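Long-range contacts in Glyco_hydro_cc domain-containing protein (Cryptococcus neoformans, PDB 6UBC), which binds oligosaccharides, probably of the beta-1,3-glucan type, as a member of glycoside hydrolase family 128, subgroup VII: residues A[240-244]-A[255-259]; A[339-343]-A[354-358]. One frame throughout, in Å; residues are numbered along the deposited sequence.

Contact 1 (A[240-244]-A[255-259]); sequences NMLWG and RLSAF
Leu242 and Leu256 bring the two backbones closest, with their CA atoms 6.4 Å apart. Residues 240-244 end strand 237-241 and run on into a loop; residues 255-259 are a turn of helix 250-260. Together with strand 268-270 these elements form a beta-alpha-beta unit of the (beta/alpha) barrel expected for this family. No hydrogen bond joins the two segments.

Leu242 is the centre of the contact. With CG anti to the backbone N (chi1 -179°), the branch carries Leu242 CD1 to Leu256 CD1, 3.8 Å away. Leu242 CD1 also meets Phe259 CB at 3.9 Å. Leu242 CB lies over one face of the Phe259 ring, a CH-pi contact 4.1 Å from the ring centroid. The carbonyl O of Met241 approaches the same ring obliquely, 3.4 Å from Phe259 CD1. Thr297 of helix 287-298 touches both Leu242 and Phe259, so a second helix helps to bury this cluster.

Arg255 extends to Trp243 on a chain extended from CG to NE. The guanidinium is inclined 41° to the indole, and Arg255 NE is hydrogen-bonded to Asn226 OD1. The cation-pi contact is off-centre: Arg255 NH1 sits over one indole face, 3.7 Å from Trp243 CD1.

Contact 2 (A[339-343]-A[354-358]); sequences TNLHI and DIDYY
A beta-alpha-beta unit of the probable (beta/alpha) barrel, made of strand 339-345, helix 348-362 and strand 366-375, holds this contact, in which Leu341 packs against Tyr358. The short segments run nearly antiparallel, at 155°, with axes 9.7 Å apart.

Leu341 is central. Leu341 CD1 comes obliquely to the Tyr358 ring, 3.6 Å from Tyr358 CG. Leu341 CD2 lies against the helix backbone, 3.8 Å from Asp354 O. Chi1 of -51° sets Thr339 OG1 beside the backbone N and leaves CG2 anti to it, 3.9 Å from Tyr358 CD1. Tyr357 CD2 stands over the centre of one face of the Tyr358 ring, and Tyr358 OH is hydrogen-bonded to Gln316 O.

At the other end Ile343 CD1 meets Ile355 CG1 at 4.2 Å. The Asp354 and Ile343 side chains pass in opposite directions, with Asp354 OD2 3.5 Å from Ile343 CG1. Asp354 OD1 has a weak hydrogen bond from Ala317 N and a long, weak ion pair with Lys345 NZ.

No direct hydrogen bond crosses the contact. A water bridges it, 2.7 Å from Thr339 OG1 and donating to Tyr358 O. Thr339 OG1 is also hydrogen-bonded to Trp336 NE1. Strand and helix are therefore joined mainly by apolar contact, while water and neighbouring parts of the fold hold the buried hydroxyls and carboxylate.

How the contacts relate
Contact 1 comes first along the chain. Strand 237-241 leads into a loop and helix 250-260, which folds back so that 255-259 meets 240-244 across ten intervening residues. The chain then passes through strands 268-270 and 307-309 and their helices before contact 2 opens. Strand 339-345 leads through a short turn into helix 348-362, again with ten residues between 339-343 and 354-358. The contacts are in series, neither nested nor crossed. Both join a strand of the same sheet to the helix that follows it. They lie on opposite sides of the chain's centre. The centres of contact 1 and contact 2 are 22 Å apart. Their nearest atoms are about 6 Å apart, so they do not touch.

Contact 1 (A[240-244]-A[255-259])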
ATOM      1  N   ASN A 240      -0.151   4.892   9.564  1.00 23.13           N
ATOM      2  CA  ASN A 240      -1.439   5.611   9.560  1.00 23.33           C
ATOM      3  C   ASN A 240      -1.877   5.819   8.109  1.00 24.40           C
ATOM      4  O   ASN A 240      -1.057   5.749   7.155  1.00 23.56           O
ATOM      5  CB  ASN A 240      -1.359   6.945  10.310  1.00 25.13           C
ATOM      6  CG  ASN A 240      -0.977   6.798  11.765  1.00 26.74           C
ATOM      7  OD1 ASN A 240       0.203   6.682  12.063  1.00 28.35           O
ATOM      8  ND2 ASN A 240      -1.945   6.761  12.681  1.00 27.83           N
ATOM      9  N   MET A 241      -3.151   6.081   7.915  1.00 22.89           N
ATOM     10  CA  MET A 241      -3.677   6.250   6.544  1.00 23.68           C
ATOM     11  C   MET A 241      -4.889   7.161   6.524  1.00 24.19           C
ATOM     12  O   MET A 241      -5.659   7.158   7.497  1.00 24.76           O
ATOM     13  CB  MET A 241      -4.093   4.896   5.969  1.00 22.87           C
ATOM     14  CG  MET A 241      -4.711   4.976   4.615  1.00 22.64           C
ATOM     15  SD  MET A 241      -4.575   3.389   3.747  1.00 23.26           S
ATOM     16  CE  MET A 241      -5.470   3.801   2.237  1.00 21.19           C
ATOM     17  N   LEU A 242      -4.976   7.978   5.472  1.00 22.53           N
ATOM     18  CA  LEU A 242      -6.237   8.688   5.121  1.00 23.32           C
ATOM     19  C   LEU A 242      -6.802   8.060   3.858  1.00 22.34           C
ATOM     20  O   LEU A 242      -6.272   8.314   2.753  1.00 21.67           O
ATOM     21  CB  LEU A 242      -6.013  10.199   4.987  1.00 22.84           C
ATOM     22  CG  LEU A 242      -7.278  10.977   4.663  1.00 25.92           C
ATOM     23  CD1 LEU A 242      -8.396  10.665   5.656  1.00 24.97           C
ATOM     24  CD2 LEU A 242      -7.024  12.471   4.577  1.00 26.51           C
ATOM     25  N   TRP A 243      -7.861   7.265   4.014  1.00 24.10           N
ATOM     26  CA  TRP A 243      -8.407   6.451   2.906  1.00 23.31           C
ATOM     27  C   TRP A 243      -9.022   7.341   1.820  1.00 23.67           C
ATOM     28  O   TRP A 243      -8.767   7.121   0.589  1.00 23.85           O
ATOM     29  CB  TRP A 243      -9.445   5.481   3.486  1.00 22.93           C
ATOM     30  CG  TRP A 243     -10.041   4.494   2.537  1.00 22.32           C
ATOM     31  CD1 TRP A 243      -9.639   3.228   2.273  1.00 23.00           C
ATOM     32  CD2 TRP A 243     -11.179   4.729   1.681  1.00 24.91           C
ATOM     33  NE1 TRP A 243     -10.477   2.629   1.367  1.00 24.82           N
ATOM     34  CE2 TRP A 243     -11.423   3.530   0.977  1.00 24.12           C
ATOM     35  CE3 TRP A 243     -12.037   5.810   1.498  1.00 27.73           C
ATOM     36  CZ2 TRP A 243     -12.487   3.381   0.106  1.00 25.24           C
ATOM     37  CZ3 TRP A 243     -13.105   5.657   0.630  1.00 28.84           C
ATOM     38  CH2 TRP A 243     -13.298   4.466  -0.066  1.00 26.74           C
ATOM     39  N   GLY A 244      -9.756   8.354   2.247  1.00 23.90           N
ATOM     40  CA  GLY A 244     -10.513   9.180   1.308  1.00 23.04           C
ATOM     41  C   GLY A 244     -10.971  10.508   1.882  1.00 25.41           C
ATOM     42  O   GLY A 244     -10.359  11.049   2.830  1.00 26.51           O
ATOM     43  N   ARG A 255     -13.286   7.335   8.951  1.00 28.18           N
ATOM     44  CA  ARG A 255     -11.795   7.358   8.799  1.00 26.12           C
ATOM     45  C   ARG A 255     -11.283   8.788   8.700  1.00 27.41           C
ATOM     46  O   ARG A 255     -10.235   9.073   9.316  1.00 28.04           O
ATOM     47  CB  ARG A 255     -11.419   6.520   7.581  1.00 25.58           C
ATOM     48  CG  ARG A 255     -11.534   5.043   7.917  1.00 25.21           C
ATOM     49  CD  ARG A 255     -11.392   4.160   6.704  1.00 24.90           C
ATOM     50  NE  ARG A 255     -11.267   2.757   7.040  1.00 26.15           N
ATOM     51  CZ  ARG A 255     -11.396   1.727   6.232  1.00 25.94           C
ATOM     52  NH1 ARG A 255     -11.703   1.842   4.960  1.00 24.95           N
ATOM     53  NH2 ARG A 255     -11.197   0.525   6.726  1.00 26.95           N
ATOM     54  N   LEU A 256     -11.953   9.645   7.942  1.00 26.85           N
ATOM     55  CA  LEU A 256     -11.494  11.059   7.793  1.00 30.35           C
ATOM     56  C   LEU A 256     -11.582  11.720   9.173  1.00 31.73           C
ATOM     57  O   LEU A 256     -10.639  12.356   9.647  1.00 29.18           O
ATOM     58  CB  LEU A 256     -12.387  11.757   6.770  1.00 30.50           C
ATOM     59  CG  LEU A 256     -12.150  13.268   6.668  1.00 33.20           C
ATOM     60  CD1 LEU A 256     -10.748  13.568   6.160  1.00 31.18           C
ATOM     61  CD2 LEU A 256     -13.197  13.891   5.782  1.00 34.44           C
ATOM     62  N   SER A 257     -12.673  11.458   9.877  1.00 36.21           N
ATOM     63  CA  SER A 257     -12.890  12.099  11.181  1.00 36.26           C
ATOM     64  C   SER A 257     -11.828  11.615  12.175  1.00 35.81           C
ATOM     65  O   SER A 257     -11.193  12.467  12.885  1.00 34.11           O
ATOM     66  CB  SER A 257     -14.339  11.894  11.579  1.00 37.77           C
ATOM     67  OG  SER A 257     -14.429  12.260  12.911  1.00 45.04           O
ATOM     68  N   ALA A 258     -11.452  10.333  12.141  1.00 34.54           N
ATOM     69  CA  ALA A 258     -10.400   9.812  13.045  1.00 33.80           C
ATOM     70  C   ALA A 258      -9.048  10.465  12.675  1.00 32.42           C
ATOM     71  O   ALA A 258      -8.189  10.702  13.574  1.00 30.06           O
ATOM     72  CB  ALA A 258     -10.356   8.292  12.994  1.00 33.82           C
ATOM     73  N   PHE A 259      -8.802  10.604  11.377  1.00 30.91           N
ATOM     74  CA  PHE A 259      -7.513  11.152  10.898  1.00 30.23           C
ATOM     75  C   PHE A 259      -7.373  12.594  11.402  1.00 30.64           C
ATOM     76  O   PHE A 259      -6.343  12.967  11.860  1.00 31.05           O
ATOM     77  CB  PHE A 259      -7.419  11.104   9.371  1.00 29.96           C
ATOM     78  CG  PHE A 259      -5.995  11.314   8.921  1.00 30.36           C
ATOM     79  CD1 PHE A 259      -5.115  10.244   8.837  1.00 29.67           C
ATOM     80  CD2 PHE A 259      -5.498  12.589   8.702  1.00 29.91           C
ATOM     81  CE1 PHE A 259      -3.783  10.422   8.523  1.00 27.82           C
ATOM     82  CE2 PHE A 259      -4.174  12.748   8.317  1.00 28.31           C
ATOM     83  CZ  PHE A 259      -3.318  11.669   8.257  1.00 27.61           C
TER

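Contact 2 (A[339-343]-A[354-358])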
ATOM      1  N   THR A 339       6.435   6.931  -3.404  1.00 21.84           N
ATOM      2  CA  THR A 339       5.427   6.688  -4.458  1.00 21.71           C
ATOM      3  C   THR A 339       4.759   5.353  -4.088  1.00 22.14           C
ATOM      4  O   THR A 339       5.445   4.359  -3.852  1.00 22.04           O
ATOM      5  CB  THR A 339       6.010   6.657  -5.865  1.00 22.38           C
ATOM      6  OG1 THR A 339       6.798   7.836  -6.037  1.00 22.59           O
ATOM      7  CG2 THR A 339       4.921   6.600  -6.913  1.00 22.26           C
ATOM      8  N   ASN A 340       3.435   5.385  -4.039  1.00 22.30           N
ATOM      9  CA  ASN A 340       2.580   4.277  -3.587  1.00 21.22           C
ATOM     10  C   ASN A 340       2.093   3.513  -4.799  1.00 21.92           C
ATOM     11  O   ASN A 340       1.342   4.141  -5.615  1.00 21.50           O
ATOM     12  CB  ASN A 340       1.384   4.859  -2.828  1.00 20.15           C
ATOM     13  CG  ASN A 340       0.461   3.837  -2.207  1.00 21.56           C
ATOM     14  OD1 ASN A 340       0.589   2.652  -2.474  1.00 22.97           O
ATOM     15  ND2 ASN A 340      -0.494   4.317  -1.388  1.00 21.50           N
ATOM     16  N   LEU A 341       2.365   2.213  -4.880  1.00 21.59           N
ATOM     17  CA  LEU A 341       1.845   1.365  -5.963  1.00 19.98           C
ATOM     18  C   LEU A 341       0.867   0.324  -5.399  1.00 20.76           C
ATOM     19  O   LEU A 341       1.108  -0.244  -4.295  1.00 20.89           O
ATOM     20  CB  LEU A 341       2.991   0.617  -6.660  1.00 21.06           C
ATOM     21  CG  LEU A 341       3.694   1.383  -7.777  1.00 21.89           C
ATOM     22  CD1 LEU A 341       4.240   2.702  -7.297  1.00 22.32           C
ATOM     23  CD2 LEU A 341       4.813   0.509  -8.418  1.00 23.70           C
ATOM     24  N   HIS A 342      -0.097  -0.018  -6.248  1.00 20.93           N
ATOM     25  CA  HIS A 342      -0.940  -1.233  -6.159  1.00 20.79           C
ATOM     26  C   HIS A 342      -0.552  -2.040  -7.385  1.00 21.89           C
ATOM     27  O   HIS A 342      -0.678  -1.536  -8.513  1.00 22.92           O
ATOM     28  CB  HIS A 342      -2.435  -0.835  -6.144  1.00 22.33           C
ATOM     29  CG  HIS A 342      -2.844  -0.355  -4.799  1.00 21.98           C
ATOM     30  ND1 HIS A 342      -4.139  -0.033  -4.518  1.00 21.66           N
ATOM     31  CD2 HIS A 342      -2.107  -0.118  -3.707  1.00 20.53           C
ATOM     32  CE1 HIS A 342      -4.169   0.407  -3.285  1.00 21.22           C
ATOM     33  NE2 HIS A 342      -2.932   0.382  -2.731  1.00 21.33           N
ATOM     34  N   ILE A 343      -0.088  -3.268  -7.156  1.00 21.35           N
ATOM     35  CA  ILE A 343       0.326  -4.132  -8.277  1.00 21.38           C
ATOM     36  C   ILE A 343      -0.631  -5.312  -8.356  1.00 22.22           C
ATOM     37  O   ILE A 343      -0.653  -6.134  -7.420  1.00 22.51           O
ATOM     38  CB  ILE A 343       1.781  -4.545  -8.107  1.00 21.28           C
ATOM     39  CG1 ILE A 343       2.680  -3.307  -8.143  1.00 23.11           C
ATOM     40  CG2 ILE A 343       2.215  -5.502  -9.193  1.00 22.27           C
ATOM     41  CD1 ILE A 343       4.167  -3.634  -8.026  1.00 23.88           C
ATOM     42  N   ASP A 354       5.047  -1.924 -13.816  1.00 24.70           N
ATOM     43  CA  ASP A 354       4.517  -0.943 -12.827  1.00 22.73           C
ATOM     44  C   ASP A 354       5.671  -0.200 -12.150  1.00 23.27           C
ATOM     45  O   ASP A 354       5.615   1.052 -12.049  1.00 24.20           O
ATOM     46  CB  ASP A 354       3.627  -1.603 -11.774  1.00 22.49           C
ATOM     47  CG  ASP A 354       2.251  -2.081 -12.233  1.00 24.12           C
ATOM     48  OD1 ASP A 354       1.808  -1.741 -13.370  1.00 23.59           O
ATOM     49  OD2 ASP A 354       1.603  -2.795 -11.425  1.00 24.85           O
ATOM     50  N   ILE A 355       6.672  -0.952 -11.654  1.00 23.53           N
ATOM     51  CA  ILE A 355       7.781  -0.328 -10.888  1.00 24.25           C
ATOM     52  C   ILE A 355       8.550   0.610 -11.816  1.00 25.13           C
ATOM     53  O   ILE A 355       8.807   1.783 -11.455  1.00 23.88           O
ATOM     54  CB  ILE A 355       8.686  -1.359 -10.225  1.00 24.61           C
ATOM     55  CG1 ILE A 355       7.933  -2.247  -9.248  1.00 24.29           C
ATOM     56  CG2 ILE A 355       9.850  -0.607  -9.585  1.00 24.37           C
ATOM     57  CD1 ILE A 355       8.766  -3.390  -8.835  1.00 25.82           C
ATOM     58  N   ASP A 356       8.818   0.147 -13.033  1.00 26.40           N
ATOM     59  CA  ASP A 356       9.505   1.002 -14.036  1.00 26.14           C
ATOM     60  C   ASP A 356       8.726   2.291 -14.260  1.00 26.09           C
ATOM     61  O   ASP A 356       9.337   3.393 -14.295  1.00 27.39           O
ATOM     62  CB  ASP A 356       9.716   0.277 -15.354  1.00 26.20           C
ATOM     63  CG  ASP A 356      10.732  -0.842 -15.342  1.00 28.88           C
ATOM     64  OD1 ASP A 356      11.465  -0.998 -14.379  1.00 29.32           O
ATOM     65  OD2 ASP A 356      10.750  -1.551 -16.306  1.00 31.36           O
ATOM     66  N   TYR A 357       7.413   2.218 -14.517  1.00 27.10           N
ATOM     67  CA  TYR A 357       6.642   3.420 -14.854  1.00 25.08           C
ATOM     68  C   TYR A 357       6.795   4.439 -13.719  1.00 25.56           C
ATOM     69  O   TYR A 357       7.093   5.666 -13.962  1.00 25.69           O
ATOM     70  CB  TYR A 357       5.177   3.105 -15.173  1.00 26.86           C
ATOM     71  CG  TYR A 357       4.407   4.383 -15.321  1.00 26.27           C
ATOM     72  CD1 TYR A 357       4.520   5.175 -16.446  1.00 27.06           C
ATOM     73  CD2 TYR A 357       3.718   4.916 -14.245  1.00 26.38           C
ATOM     74  CE1 TYR A 357       3.910   6.409 -16.534  1.00 27.50           C
ATOM     75  CE2 TYR A 357       3.127   6.161 -14.316  1.00 27.05           C
ATOM     76  CZ  TYR A 357       3.211   6.916 -15.475  1.00 28.70           C
ATOM     77  OH  TYR A 357       2.652   8.159 -15.525  1.00 29.65           O
ATOM     78  N   TYR A 358       6.565   4.001 -12.480  1.00 24.74           N
ATOM     79  CA  TYR A 358       6.502   4.922 -11.334  1.00 23.54           C
ATOM     80  C   TYR A 358       7.890   5.442 -10.965  1.00 24.69           C
ATOM     81  O   TYR A 358       7.951   6.642 -10.545  1.00 24.43           O
ATOM     82  CB  TYR A 358       5.720   4.318 -10.166  1.00 24.15           C
ATOM     83  CG  TYR A 358       4.240   4.351 -10.463  1.00 21.40           C
ATOM     84  CD1 TYR A 358       3.521   5.535 -10.365  1.00 24.68           C
ATOM     85  CD2 TYR A 358       3.576   3.246 -10.943  1.00 24.30           C
ATOM     86  CE1 TYR A 358       2.165   5.600 -10.635  1.00 23.87           C
ATOM     87  CE2 TYR A 358       2.209   3.267 -11.203  1.00 24.76           C
ATOM     88  CZ  TYR A 358       1.497   4.449 -11.050  1.00 25.02           C
ATOM     89  OH  TYR A 358       0.162   4.517 -11.336  1.00 23.45           O
TER
HETATM   90  O   HOH W   1       8.799   7.041  -7.719  1.00 26.01           O